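Uncharacterized protein BAD_0989 (Bifidobacterium adolescentis ATCC 15703, PDB 3CYM) is of unknown function but probably binds nucleic acid and trims it from the 3' end, as exonucleases related to ribonuclease D do. Local coordinates at residues A[186-190]-A[191-195]; A[380-384]-A[385-389]; A[130-134]-A[135-139]; A[173-176]-A[177-180]; A[194-197]-A[198-202]. All coordinates share one frame; numbering follows the deposited sequence.

Contact 1: A[186-190]-A[191-195]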
# COMPACT_ATOMS: atom_id res chain seq x y z
N GLU A 186 1.85 -26.69 -3.19
CA GLU A 186 2.09 -26.66 -1.74
C GLU A 186 0.85 -26.33 -0.90
O GLU A 186 0.65 -26.93 0.16
CB GLU A 186 3.23 -25.69 -1.42
CG GLU A 186 3.73 -25.73 0.03
CD GLU A 186 4.21 -27.10 0.49
OE1 GLU A 186 3.94 -27.47 1.66
OE2 GLU A 186 4.86 -27.82 -0.31
N LEU A 187 0.03 -25.38 -1.35
CA LEU A 187 -1.23 -25.07 -0.65
C LEU A 187 -2.14 -26.29 -0.61
O LEU A 187 -2.73 -26.59 0.44
CB LEU A 187 -1.96 -23.88 -1.29
CG LEU A 187 -1.48 -22.46 -0.93
CD1 LEU A 187 -1.82 -21.50 -2.05
CD2 LEU A 187 -2.08 -21.98 0.37
N LYS A 188 -2.24 -26.98 -1.74
CA LYS A 188 -3.05 -28.19 -1.87
C LYS A 188 -2.56 -29.29 -0.93
O LYS A 188 -3.36 -29.96 -0.27
CB LYS A 188 -3.06 -28.68 -3.32
CG LYS A 188 -4.02 -27.91 -4.21
CD LYS A 188 -3.76 -28.13 -5.68
CE LYS A 188 -4.58 -27.14 -6.52
NZ LYS A 188 -4.17 -27.09 -7.95
N ARG A 189 -1.24 -29.45 -0.84
CA ARG A 189 -0.65 -30.46 0.04
C ARG A 189 -0.76 -30.09 1.53
O ARG A 189 -0.85 -30.97 2.38
CB ARG A 189 0.78 -30.80 -0.40
CG ARG A 189 1.92 -30.08 0.30
CD ARG A 189 2.71 -31.06 1.15
NE ARG A 189 4.16 -30.84 1.03
CZ ARG A 189 4.92 -31.28 0.03
NH1 ARG A 189 4.39 -31.98 -0.98
NH2 ARG A 189 6.22 -31.02 0.02
N GLN A 190 -0.79 -28.79 1.83
CA GLN A 190 -1.04 -28.32 3.20
C GLN A 190 -2.53 -28.23 3.51
O GLN A 190 -2.92 -27.96 4.65
CB GLN A 190 -0.36 -26.97 3.45
CG GLN A 190 1.14 -27.03 3.75
CD GLN A 190 1.67 -25.75 4.41
OE1 GLN A 190 0.91 -25.00 5.04
NE2 GLN A 190 2.97 -25.50 4.28
N GLY A 191 -3.36 -28.45 2.50
CA GLY A 191 -4.81 -28.41 2.63
C GLY A 191 -5.36 -27.01 2.88
O GLY A 191 -6.38 -26.86 3.56
N LYS A 192 -4.67 -26.00 2.34
CA LYS A 192 -5.06 -24.60 2.51
C LYS A 192 -5.53 -23.91 1.21
O LYS A 192 -5.71 -22.69 1.19
CB LYS A 192 -3.92 -23.79 3.16
CG LYS A 192 -3.39 -24.41 4.45
CD LYS A 192 -2.44 -23.48 5.18
CE LYS A 192 -2.05 -24.08 6.51
NZ LYS A 192 -0.82 -23.46 7.03
N MET A 193 -5.75 -24.69 0.15
CA MET A 193 -6.09 -24.15 -1.18
C MET A 193 -7.42 -23.39 -1.20
O MET A 193 -7.51 -22.34 -1.84
CB MET A 193 -6.02 -25.24 -2.27
CG MET A 193 -5.97 -24.75 -3.74
SD MET A 193 -4.62 -23.63 -4.31
CE MET A 193 -5.51 -22.09 -4.43
N GLU A 194 -8.44 -23.87 -0.49
CA GLU A 194 -9.71 -23.12 -0.45
C GLU A 194 -9.64 -21.89 0.46
O GLU A 194 -10.37 -20.92 0.24
CB GLU A 194 -10.94 -24.00 -0.16
CG GLU A 194 -10.79 -25.08 0.91
CD GLU A 194 -10.30 -26.40 0.35
OE1 GLU A 194 -9.45 -27.04 1.01
OE2 GLU A 194 -10.75 -26.80 -0.74
N TRP A 195 -8.76 -21.93 1.46
CA TRP A 195 -8.48 -20.77 2.30
C TRP A 195 -7.85 -19.71 1.42
O TRP A 195 -8.29 -18.56 1.43
CB TRP A 195 -7.46 -21.12 3.39
CG TRP A 195 -7.89 -22.04 4.48
CD1 TRP A 195 -9.02 -22.80 4.54
CD2 TRP A 195 -7.14 -22.34 5.66
NE1 TRP A 195 -9.03 -23.54 5.69
CE2 TRP A 195 -7.89 -23.27 6.40
CE3 TRP A 195 -5.91 -21.89 6.16
CZ2 TRP A 195 -7.45 -23.77 7.63
CZ3 TRP A 195 -5.47 -22.38 7.39
CH2 TRP A 195 -6.24 -23.31 8.11
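Leu187 meets the chain beyond its helix through backbone and side chain alike. Its carbonyl O accepts the N-H of Lys192 at 2.8 Å, in a fairly straight bond (164° at the hydrogen) whose donor is tilted from the carbonyl plane. With CG lying beside its own backbone N (chi1 -80°), the leucine sets CD2 3.8 Å from Lys192 CB, while its CB lies 4.0 Å from Met193 SD; a branched hydrocarbon suits this buried place, where Leu128 and Ala124 also touch it. Lys188, more exposed, uses its aliphatic part, running side by side with the methionine so that Lys188 CG stands 3.7 Å from Met193 CG. Lys188 O accepts a weak bond from Gly191 N at 3.2 Å. These bonds belong to a Schellman motif in which helix 176-190 gives way to Gly191, whose phi of 69° suits glycine because a CB would strike Gln190 O, and then to Lys192, the N-cap of helix 193-207. Gln190, its chain extended, turns OE1 to Lys192 NZ at 3.1 Å, the donor approaching the amide carbonyl almost head-on. That ammonium group also reaches Leu127 O and Thr380 O. A methionine replacing Lys192 would probably leave these three oxygens without their shared donor and the Gln190 amide freer to turn. Lys192 CG, for its part, lies over one face of the Trp195 ring, near the rim.

Contact 2: A[380-384]-A[385-389]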
# COMPACT_ATOMS: atom_id res chain seq x y z
N THR A 380 -2.53 -25.51 13.03
CA THR A 380 -2.64 -25.42 11.57
C THR A 380 -1.38 -24.84 10.90
O THR A 380 -1.31 -24.81 9.68
CB THR A 380 -3.87 -24.59 11.13
OG1 THR A 380 -3.65 -23.21 11.46
CG2 THR A 380 -5.15 -25.10 11.81
N ARG A 381 -0.40 -24.41 11.71
CA ARG A 381 0.84 -23.78 11.23
C ARG A 381 0.58 -22.59 10.28
O ARG A 381 1.10 -22.52 9.16
CB ARG A 381 1.81 -24.82 10.65
CG ARG A 381 2.89 -25.23 11.62
CD ARG A 381 3.18 -26.72 11.56
NE ARG A 381 2.28 -27.48 12.43
CZ ARG A 381 2.50 -27.74 13.72
NH1 ARG A 381 1.61 -28.43 14.42
NH2 ARG A 381 3.61 -27.30 14.31
N THR A 382 -0.26 -21.68 10.76
CA THR A 382 -0.65 -20.47 10.06
C THR A 382 -0.32 -19.33 11.04
O THR A 382 -0.57 -19.48 12.23
CB THR A 382 -2.17 -20.49 9.78
OG1 THR A 382 -2.54 -21.78 9.28
CG2 THR A 382 -2.57 -19.43 8.77
N PRO A 383 0.30 -18.23 10.57
CA PRO A 383 0.52 -17.08 11.44
C PRO A 383 -0.78 -16.60 12.08
O PRO A 383 -1.82 -16.55 11.41
CB PRO A 383 1.10 -16.02 10.50
CG PRO A 383 1.74 -16.79 9.42
CD PRO A 383 0.87 -18.00 9.23
N VAL A 384 -0.72 -16.27 13.37
CA VAL A 384 -1.91 -15.92 14.16
C VAL A 384 -2.70 -14.73 13.58
O VAL A 384 -3.93 -14.71 13.61
CB VAL A 384 -1.57 -15.78 15.68
CG1 VAL A 384 -0.55 -14.68 15.92
CG2 VAL A 384 -2.82 -15.57 16.52
N GLU A 385 -1.97 -13.77 13.00
CA GLU A 385 -2.61 -12.61 12.39
C GLU A 385 -3.31 -12.95 11.07
O GLU A 385 -4.22 -12.24 10.67
CB GLU A 385 -1.63 -11.43 12.22
CG GLU A 385 -0.65 -11.51 11.04
CD GLU A 385 0.27 -10.29 10.96
OE1 GLU A 385 0.12 -9.36 11.79
OE2 GLU A 385 1.16 -10.26 10.08
N ILE A 386 -2.89 -14.05 10.44
CA ILE A 386 -3.48 -14.54 9.18
C ILE A 386 -4.74 -15.40 9.44
O ILE A 386 -5.72 -15.31 8.69
CB ILE A 386 -2.40 -15.28 8.32
CG1 ILE A 386 -1.37 -14.27 7.79
CG2 ILE A 386 -3.00 -16.07 7.14
CD1 ILE A 386 -1.92 -13.25 6.75
N VAL A 387 -4.71 -16.20 10.51
CA VAL A 387 -5.85 -17.01 10.97
C VAL A 387 -7.14 -16.18 11.07
O VAL A 387 -8.20 -16.58 10.58
CB VAL A 387 -5.54 -17.71 12.33
CG1 VAL A 387 -6.76 -18.41 12.88
CG2 VAL A 387 -4.42 -18.71 12.18
N ILE A 388 -7.02 -15.01 11.70
CA ILE A 388 -8.06 -13.98 11.73
C ILE A 388 -7.39 -12.66 12.11
O ILE A 388 -6.40 -12.66 12.85
CB ILE A 388 -9.24 -14.33 12.70
CG1 ILE A 388 -10.39 -13.33 12.55
CG2 ILE A 388 -8.75 -14.51 14.14
CD1 ILE A 388 -11.73 -13.87 12.93
N LYS A 389 -7.91 -11.55 11.58
CA LYS A 389 -7.40 -10.21 11.88
C LYS A 389 -7.54 -9.88 13.36
O LYS A 389 -8.66 -9.87 13.88
CB LYS A 389 -8.08 -9.13 11.04
CG LYS A 389 -7.41 -7.77 11.14
CD LYS A 389 -8.06 -6.75 10.22
CE LYS A 389 -7.55 -5.35 10.51
NZ LYS A 389 -8.42 -4.34 9.84
O HOH W 1 -5.46 -13.44 15.32
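The carbonyl O of Pro383 takes two backbone N-H groups at once, Ile386 N at 2.9 Å from well above the carbonyl plane and Val387 N at 3.0 Å almost straight ahead of it. Pro383 is the N-cap of the short helix 384-387, which follows helix 360-380 after a Schellman turn at Arg381, within the C-terminal helical domain of the HRDC-like kind. Proline suits the cap, since its ring already fixes phi and it has no N-H to satisfy; its CB also packs 4.1 Å from Ile386 CG1. Thr382 serves two purposes. Its OG1 lies beside the backbone N (chi1 -45°) and donates to Thr380 OG1 at 2.8 Å, while CG2, anti to that N, turns to the helix and crosses Ile386 at about a right angle, 3.8 Å from its CG2. On the same residue, CB meets Val387 CG2 at 3.7 Å, a buried fit for a beta-branched side chain. Outside, Lys192 adds a weak bond to Thr382 OG1, and Trp195 packs against both threonines. The carbonyl of Val384, first residue of the helix, and that of Ile388, just past its last turn, come close, and a water joins them by donating to Val384 O at 2.6 Å and to Ile388 O at 2.8 Å.

Contact 3: A[130-134]-A[135-139]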
# COMPACT_ATOMS: atom_id res chain seq x y z
N LEU A 130 5.20 -18.73 5.67
CA LEU A 130 6.45 -18.01 5.38
C LEU A 130 6.55 -16.69 6.13
O LEU A 130 5.84 -15.72 5.87
CB LEU A 130 6.70 -17.79 3.89
CG LEU A 130 7.10 -18.95 2.97
CD1 LEU A 130 7.99 -18.39 1.88
CD2 LEU A 130 7.81 -20.07 3.71
N LYS A 131 7.47 -16.71 7.08
CA LYS A 131 7.79 -15.63 8.01
C LYS A 131 8.38 -14.36 7.37
O LYS A 131 8.11 -13.25 7.83
CB LYS A 131 8.74 -16.20 9.06
CG LYS A 131 9.29 -17.63 8.72
CD LYS A 131 10.42 -17.63 7.67
CE LYS A 131 10.84 -19.05 7.30
NZ LYS A 131 9.74 -19.84 6.66
N ARG A 132 9.18 -14.53 6.32
CA ARG A 132 9.63 -13.41 5.50
C ARG A 132 9.02 -13.60 4.12
O ARG A 132 9.35 -14.55 3.40
CB ARG A 132 11.15 -13.34 5.42
CG ARG A 132 11.80 -12.77 6.68
CD ARG A 132 13.33 -12.82 6.65
NE ARG A 132 13.85 -14.18 6.71
CZ ARG A 132 14.30 -14.86 5.65
NH1 ARG A 132 14.30 -14.30 4.45
NH2 ARG A 132 14.74 -16.10 5.80
N PHE A 133 8.13 -12.68 3.77
CA PHE A 133 7.21 -12.88 2.66
C PHE A 133 7.28 -11.78 1.61
O PHE A 133 6.30 -11.52 0.90
CB PHE A 133 5.78 -13.03 3.19
CG PHE A 133 5.38 -11.99 4.21
CD1 PHE A 133 5.43 -12.27 5.57
CD2 PHE A 133 4.93 -10.73 3.80
CE1 PHE A 133 5.05 -11.31 6.52
CE2 PHE A 133 4.55 -9.76 4.74
CZ PHE A 133 4.60 -10.05 6.10
N GLY A 134 8.44 -11.14 1.49
CA GLY A 134 8.71 -10.26 0.36
C GLY A 134 8.93 -11.11 -0.88
O GLY A 134 9.14 -12.33 -0.77
N LEU A 135 8.88 -10.49 -2.05
CA LEU A 135 9.05 -11.22 -3.32
C LEU A 135 10.34 -12.04 -3.36
O LEU A 135 10.30 -13.23 -3.64
CB LEU A 135 8.95 -10.30 -4.54
CG LEU A 135 8.99 -11.05 -5.88
CD1 LEU A 135 7.79 -12.01 -5.99
CD2 LEU A 135 9.07 -10.13 -7.10
N ALA A 136 11.46 -11.40 -3.06
CA ALA A 136 12.77 -12.05 -3.10
C ALA A 136 12.88 -13.29 -2.19
O ALA A 136 13.40 -14.33 -2.63
CB ALA A 136 13.86 -11.03 -2.78
N ALA A 137 12.39 -13.19 -0.96
CA ALA A 137 12.40 -14.31 0.01
C ALA A 137 11.51 -15.48 -0.42
O ALA A 137 11.87 -16.65 -0.21
CB ALA A 137 12.00 -13.82 1.40
N VAL A 138 10.38 -15.16 -1.04
CA VAL A 138 9.41 -16.13 -1.57
C VAL A 138 9.93 -16.88 -2.80
O VAL A 138 9.78 -18.10 -2.89
CB VAL A 138 8.01 -15.47 -1.83
CG1 VAL A 138 7.08 -16.37 -2.65
CG2 VAL A 138 7.35 -15.10 -0.52
N THR A 139 10.52 -16.17 -3.77
CA THR A 139 11.06 -16.86 -4.95
C THR A 139 12.32 -17.68 -4.65
O THR A 139 12.58 -18.68 -5.32
CB THR A 139 11.27 -15.95 -6.20
OG1 THR A 139 12.13 -16.61 -7.13
CG2 THR A 139 11.90 -14.65 -5.85
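Val138 overlaps the loop before its helix with a single methyl: CG2 lies 3.9 Å from Phe133 CA and 4.1 Å from Leu130 CD1. The valine's first torsion (chi1 168°) places CG1 anti to the backbone N and brings CG2 round beside that N, close against Gly134 O at 3.3 Å. Gly134 O also accepts Val138 N at 3.1 Å, the N-H pointing well at it (156°), so one residue meets this carbonyl with both its amide and a methyl. Leu130 and Val138 are both buried, and their branched hydrocarbon ends add to a cluster with Ala125 of helix 121-127, while Val138 also touches Leu179 and Met183 of helix 176-190. Gly134 is the N-cap of helix 135-143, which packs against neighbouring helices of the exonuclease domain, a fold of the RNase H type built round a mixed sheet. Nothing in its backbone demands a glycine: phi is negative and a CB could be accommodated. Ala137, in the first turn, has a methyl small enough for the Arg132 backbone to pass close, Ala137 CB lying 3.4 Å from Arg132 O. The arginine bends at chi3 and carries NH1 back to 3.9 Å from the same methyl of Ala137, its guanidinium set obliquely to it. The CB of Phe133 points away from the helix, and its ring forms a cation-pi pair with Arg126; its carbonyl O accepts a hydrogen bond from His99 NE2. Leu135 leads off in another direction, onto Leu176 and His99, its side chain about 6 Å from a bound sodium ion.

Contact 4: A[173-176]-A[177-180]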
# COMPACT_ATOMS: atom_id res chain seq x y z
N VAL A 173 8.15 -9.44 -12.58
CA VAL A 173 7.09 -10.31 -13.16
C VAL A 173 7.62 -11.61 -13.77
O VAL A 173 6.84 -12.50 -14.09
CB VAL A 173 6.22 -9.59 -14.21
CG1 VAL A 173 5.46 -8.45 -13.59
CG2 VAL A 173 7.06 -9.11 -15.39
N GLU A 174 8.94 -11.70 -13.91
CA GLU A 174 9.65 -12.82 -14.56
C GLU A 174 9.36 -14.22 -14.00
O GLU A 174 9.35 -15.20 -14.75
CB GLU A 174 11.16 -12.52 -14.58
CG GLU A 174 12.15 -13.65 -14.96
CD GLU A 174 12.11 -14.07 -16.43
OE1 GLU A 174 11.33 -13.49 -17.22
OE2 GLU A 174 12.87 -15.00 -16.81
N LEU A 175 9.12 -14.32 -12.70
CA LEU A 175 8.99 -15.64 -12.04
C LEU A 175 7.63 -15.92 -11.42
O LEU A 175 7.46 -16.95 -10.77
CB LEU A 175 10.09 -15.82 -10.99
CG LEU A 175 11.53 -15.73 -11.51
CD1 LEU A 175 12.51 -15.60 -10.36
CD2 LEU A 175 11.87 -16.92 -12.41
N LEU A 176 6.68 -15.02 -11.62
CA LEU A 176 5.37 -15.13 -10.98
C LEU A 176 4.50 -16.31 -11.44
O LEU A 176 3.78 -16.89 -10.64
CB LEU A 176 4.58 -13.82 -11.08
CG LEU A 176 5.14 -12.59 -10.37
CD1 LEU A 176 4.16 -11.45 -10.46
CD2 LEU A 176 5.46 -12.89 -8.90
N ILE A 177 4.57 -16.69 -12.72
CA ILE A 177 3.77 -17.84 -13.17
C ILE A 177 4.33 -19.15 -12.60
O ILE A 177 3.57 -20.04 -12.23
CB ILE A 177 3.44 -17.86 -14.71
CG1 ILE A 177 4.48 -18.62 -15.53
CG2 ILE A 177 3.18 -16.45 -15.30
CD1 ILE A 177 4.02 -19.99 -15.92
N GLU A 178 5.66 -19.23 -12.50
CA GLU A 178 6.33 -20.38 -11.89
C GLU A 178 6.13 -20.42 -10.38
O GLU A 178 6.05 -21.50 -9.79
CB GLU A 178 7.83 -20.41 -12.22
CG GLU A 178 8.14 -20.68 -13.69
CD GLU A 178 8.37 -19.42 -14.50
OE1 GLU A 178 8.04 -18.31 -14.03
OE2 GLU A 178 8.89 -19.54 -15.63
N LEU A 179 6.06 -19.24 -9.76
CA LEU A 179 5.74 -19.13 -8.34
C LEU A 179 4.37 -19.70 -8.04
O LEU A 179 4.25 -20.58 -7.18
CB LEU A 179 5.78 -17.68 -7.86
CG LEU A 179 7.03 -17.15 -7.18
CD1 LEU A 179 6.70 -15.80 -6.55
CD2 LEU A 179 7.59 -18.14 -6.13
N GLU A 180 3.35 -19.22 -8.76
CA GLU A 180 1.96 -19.68 -8.62
C GLU A 180 1.85 -21.20 -8.68
O GLU A 180 1.17 -21.79 -7.84
CB GLU A 180 1.05 -19.04 -9.68
CG GLU A 180 -0.29 -19.77 -9.82
CD GLU A 180 -1.23 -19.23 -10.87
OE1 GLU A 180 -2.46 -19.22 -10.61
OE2 GLU A 180 -0.77 -18.83 -11.96
O HOH W 2 6.16 -15.28 -14.85
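Leu175 O is satisfied by Leu179 N at 2.9 Å, in the carbonyl plane, and Leu176 O by Glu180 N at 3.0 Å, in a nearly straight bond (172°) whose donor is tilted from the plane. These are the first i to i+4 bonds of helix 176-190, at the junction where it takes over from helix 163-174 in the exonuclease domain; Asp172, a ligand at the sodium site, comes just before Val173. At the junction the helical pattern is broken: Val173 O and Ile177 N stand 5.0 Å apart, and a water spans them, accepting from Ile177 N at 3.0 Å and lying 3.0 Å from Val173 O, one of several acceptors that compete for its protons. The three glutamates find their partners outside. Glu174 OE1 forms a salt bridge with Lys63 and its OE2 accepts from Arg14 N; Glu178 OE2 pairs with the Arg14 guanidinium; Glu180 is held by Arg184 and Ser40. Glu174 and Glu180 are buried, and these partners probably offset the cost of burying the acids, while the charge of Arg14 probably eases the nearness of Glu174 and Glu178. The leucines take the apolar sides. Leu175 lies against Thr139 and Leu143, and Leu176 reaches Ala42 and Ile97 of the sheet, while Leu176 CD2 meets Leu179 CD1 at 3.9 Å where the two chains cross at a slant. Glu178 lies back along the chain: with CG beside its N and a bend at chi2 (96°), it brings OE1 to 3.5 Å from Leu175 CA.

Contact 5: A[194-197]-A[198-202]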
# COMPACT_ATOMS: atom_id res chain seq x y z
N GLU A 194 -8.44 -23.87 -0.49
CA GLU A 194 -9.71 -23.12 -0.45
C GLU A 194 -9.64 -21.89 0.46
O GLU A 194 -10.37 -20.92 0.24
CB GLU A 194 -10.94 -24.00 -0.16
CG GLU A 194 -10.79 -25.08 0.91
CD GLU A 194 -10.30 -26.40 0.35
OE1 GLU A 194 -9.45 -27.04 1.01
OE2 GLU A 194 -10.75 -26.80 -0.74
N TRP A 195 -8.76 -21.93 1.46
CA TRP A 195 -8.48 -20.77 2.30
C TRP A 195 -7.85 -19.71 1.42
O TRP A 195 -8.29 -18.56 1.43
CB TRP A 195 -7.46 -21.12 3.39
CG TRP A 195 -7.89 -22.04 4.48
CD1 TRP A 195 -9.02 -22.80 4.54
CD2 TRP A 195 -7.14 -22.34 5.66
NE1 TRP A 195 -9.03 -23.54 5.69
CE2 TRP A 195 -7.89 -23.27 6.40
CE3 TRP A 195 -5.91 -21.89 6.16
CZ2 TRP A 195 -7.45 -23.77 7.63
CZ3 TRP A 195 -5.47 -22.38 7.39
CH2 TRP A 195 -6.24 -23.31 8.11
N ALA A 196 -6.83 -20.12 0.65
CA ALA A 196 -6.16 -19.28 -0.34
C ALA A 196 -7.16 -18.62 -1.29
O ALA A 196 -7.21 -17.39 -1.38
CB ALA A 196 -5.11 -20.07 -1.09
N GLN A 197 -7.96 -19.45 -1.97
CA GLN A 197 -8.98 -18.95 -2.90
C GLN A 197 -9.91 -17.88 -2.30
O GLN A 197 -10.13 -16.84 -2.93
CB GLN A 197 -9.77 -20.11 -3.51
CG GLN A 197 -10.58 -19.75 -4.76
CD GLN A 197 -9.78 -18.89 -5.74
OE1 GLN A 197 -8.69 -19.27 -6.18
NE2 GLN A 197 -10.33 -17.74 -6.09
N GLU A 198 -10.42 -18.12 -1.08
CA GLU A 198 -11.26 -17.15 -0.35
C GLU A 198 -10.53 -15.83 -0.04
O GLU A 198 -11.14 -14.75 -0.03
CB GLU A 198 -11.76 -17.74 0.97
CG GLU A 198 -12.90 -18.74 0.84
CD GLU A 198 -13.55 -19.07 2.18
OE1 GLU A 198 -13.96 -20.24 2.38
OE2 GLU A 198 -13.66 -18.17 3.05
N GLU A 199 -9.23 -15.94 0.23
CA GLU A 199 -8.42 -14.76 0.51
C GLU A 199 -8.15 -13.98 -0.76
O GLU A 199 -8.00 -12.76 -0.71
CB GLU A 199 -7.11 -15.14 1.20
CG GLU A 199 -7.26 -15.64 2.62
CD GLU A 199 -7.93 -14.64 3.53
OE1 GLU A 199 -9.06 -14.93 3.98
OE2 GLU A 199 -7.35 -13.56 3.79
N PHE A 200 -8.10 -14.68 -1.90
CA PHE A 200 -7.92 -14.03 -3.21
C PHE A 200 -9.20 -13.29 -3.63
O PHE A 200 -9.16 -12.11 -4.04
CB PHE A 200 -7.54 -15.04 -4.29
CG PHE A 200 -6.31 -15.84 -3.99
CD1 PHE A 200 -5.29 -15.34 -3.18
CD2 PHE A 200 -6.15 -17.11 -4.56
CE1 PHE A 200 -4.16 -16.10 -2.92
CE2 PHE A 200 -5.03 -17.86 -4.31
CZ PHE A 200 -4.03 -17.37 -3.50
N ASP A 201 -10.32 -14.01 -3.55
CA ASP A 201 -11.65 -13.45 -3.78
C ASP A 201 -11.87 -12.12 -3.04
O ASP A 201 -12.32 -11.15 -3.63
CB ASP A 201 -12.72 -14.44 -3.34
CG ASP A 201 -12.86 -15.63 -4.28
OD1 ASP A 201 -12.30 -15.60 -5.39
OD2 ASP A 201 -13.55 -16.59 -3.89
N TYR A 202 -11.53 -12.12 -1.75
CA TYR A 202 -11.69 -10.96 -0.88
C TYR A 202 -10.73 -9.81 -1.22
O TYR A 202 -11.13 -8.63 -1.18
CB TYR A 202 -11.50 -11.40 0.58
CG TYR A 202 -11.44 -10.28 1.60
CD1 TYR A 202 -12.60 -9.64 2.02
CD2 TYR A 202 -10.22 -9.90 2.16
CE1 TYR A 202 -12.53 -8.62 2.98
CE2 TYR A 202 -10.14 -8.88 3.11
CZ TYR A 202 -11.30 -8.25 3.51
OH TYR A 202 -11.23 -7.25 4.44
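This is a contact within one alpha-helix, 193-207, between residues three and four apart, on a helix whose side chains touch both helix 121-127 of the exonuclease domain and helix 418-433 near the C-terminus. Ordinary i to i+4 backbone bonds run through it, and the side chains of Phe200 and Asp201 fold back over the preceding turn. Phe200 has CG beside its backbone N (chi1 -57°), which brings one face of the ring against the carbonyl of Ala196, whose O sits 3.1 Å from the plane of the Phe200 ring, over its centre, while also accepting Phe200 N. Further out, Ala196 CB touches Phe200 CZ at 3.8 Å, a fit that suits the small methyl. The ring is buried and meets Phe119 and Ile123 beyond the helix. A serine at Phe200 would probably open a gap against Ala196 and leave Phe119 and Ile123 without their aromatic neighbour. Two acids of the helix find partners near the C-terminus: Glu198 the backbone N of Trp419, Glu199 the Trp419 indole and Arg417. Gln197 is engaged at both its side-chain amide and its carbonyl. Its OE1 comes to the edge of the Phe200 ring, 3.7 Å from CD2, with amide and ring planes 77° apart. The backbone O of Gln197 accepts Asp201 N at 2.9 Å in an almost perfectly straight bond. The side-chain amide then repeats the link on the exposed side: Gln197 NE2 donates to Asp201 OD1 at 3.0 Å, meeting the oxygen from above the carboxylate plane.

Overall arrangement
Contacts 4, 1 and 5 follow one another along helices 176-190 and 193-207; contacts 1 and 5 share Glu194 and Trp195 and have centres about 11 Å apart. Contact 3 packs against contact 4, with Leu135 CD1 3.8 Å from Leu176 CD2, and these two lie close to the metal site of Asp44, Glu46 and Asp172: the side chains of Leu135 and Leu176 are about 6 Å and 8 Å from a sodium ion. Contact 2 belongs to the C-terminal domain yet touches contacts 1 and 5 through Lys192 and Trp195, joining the two domains. Glycerol, probably from the crystallisation liquor, is hydrogen-bonded to Ile386 O in contact 2 and to Glu199 OE2 in contact 5.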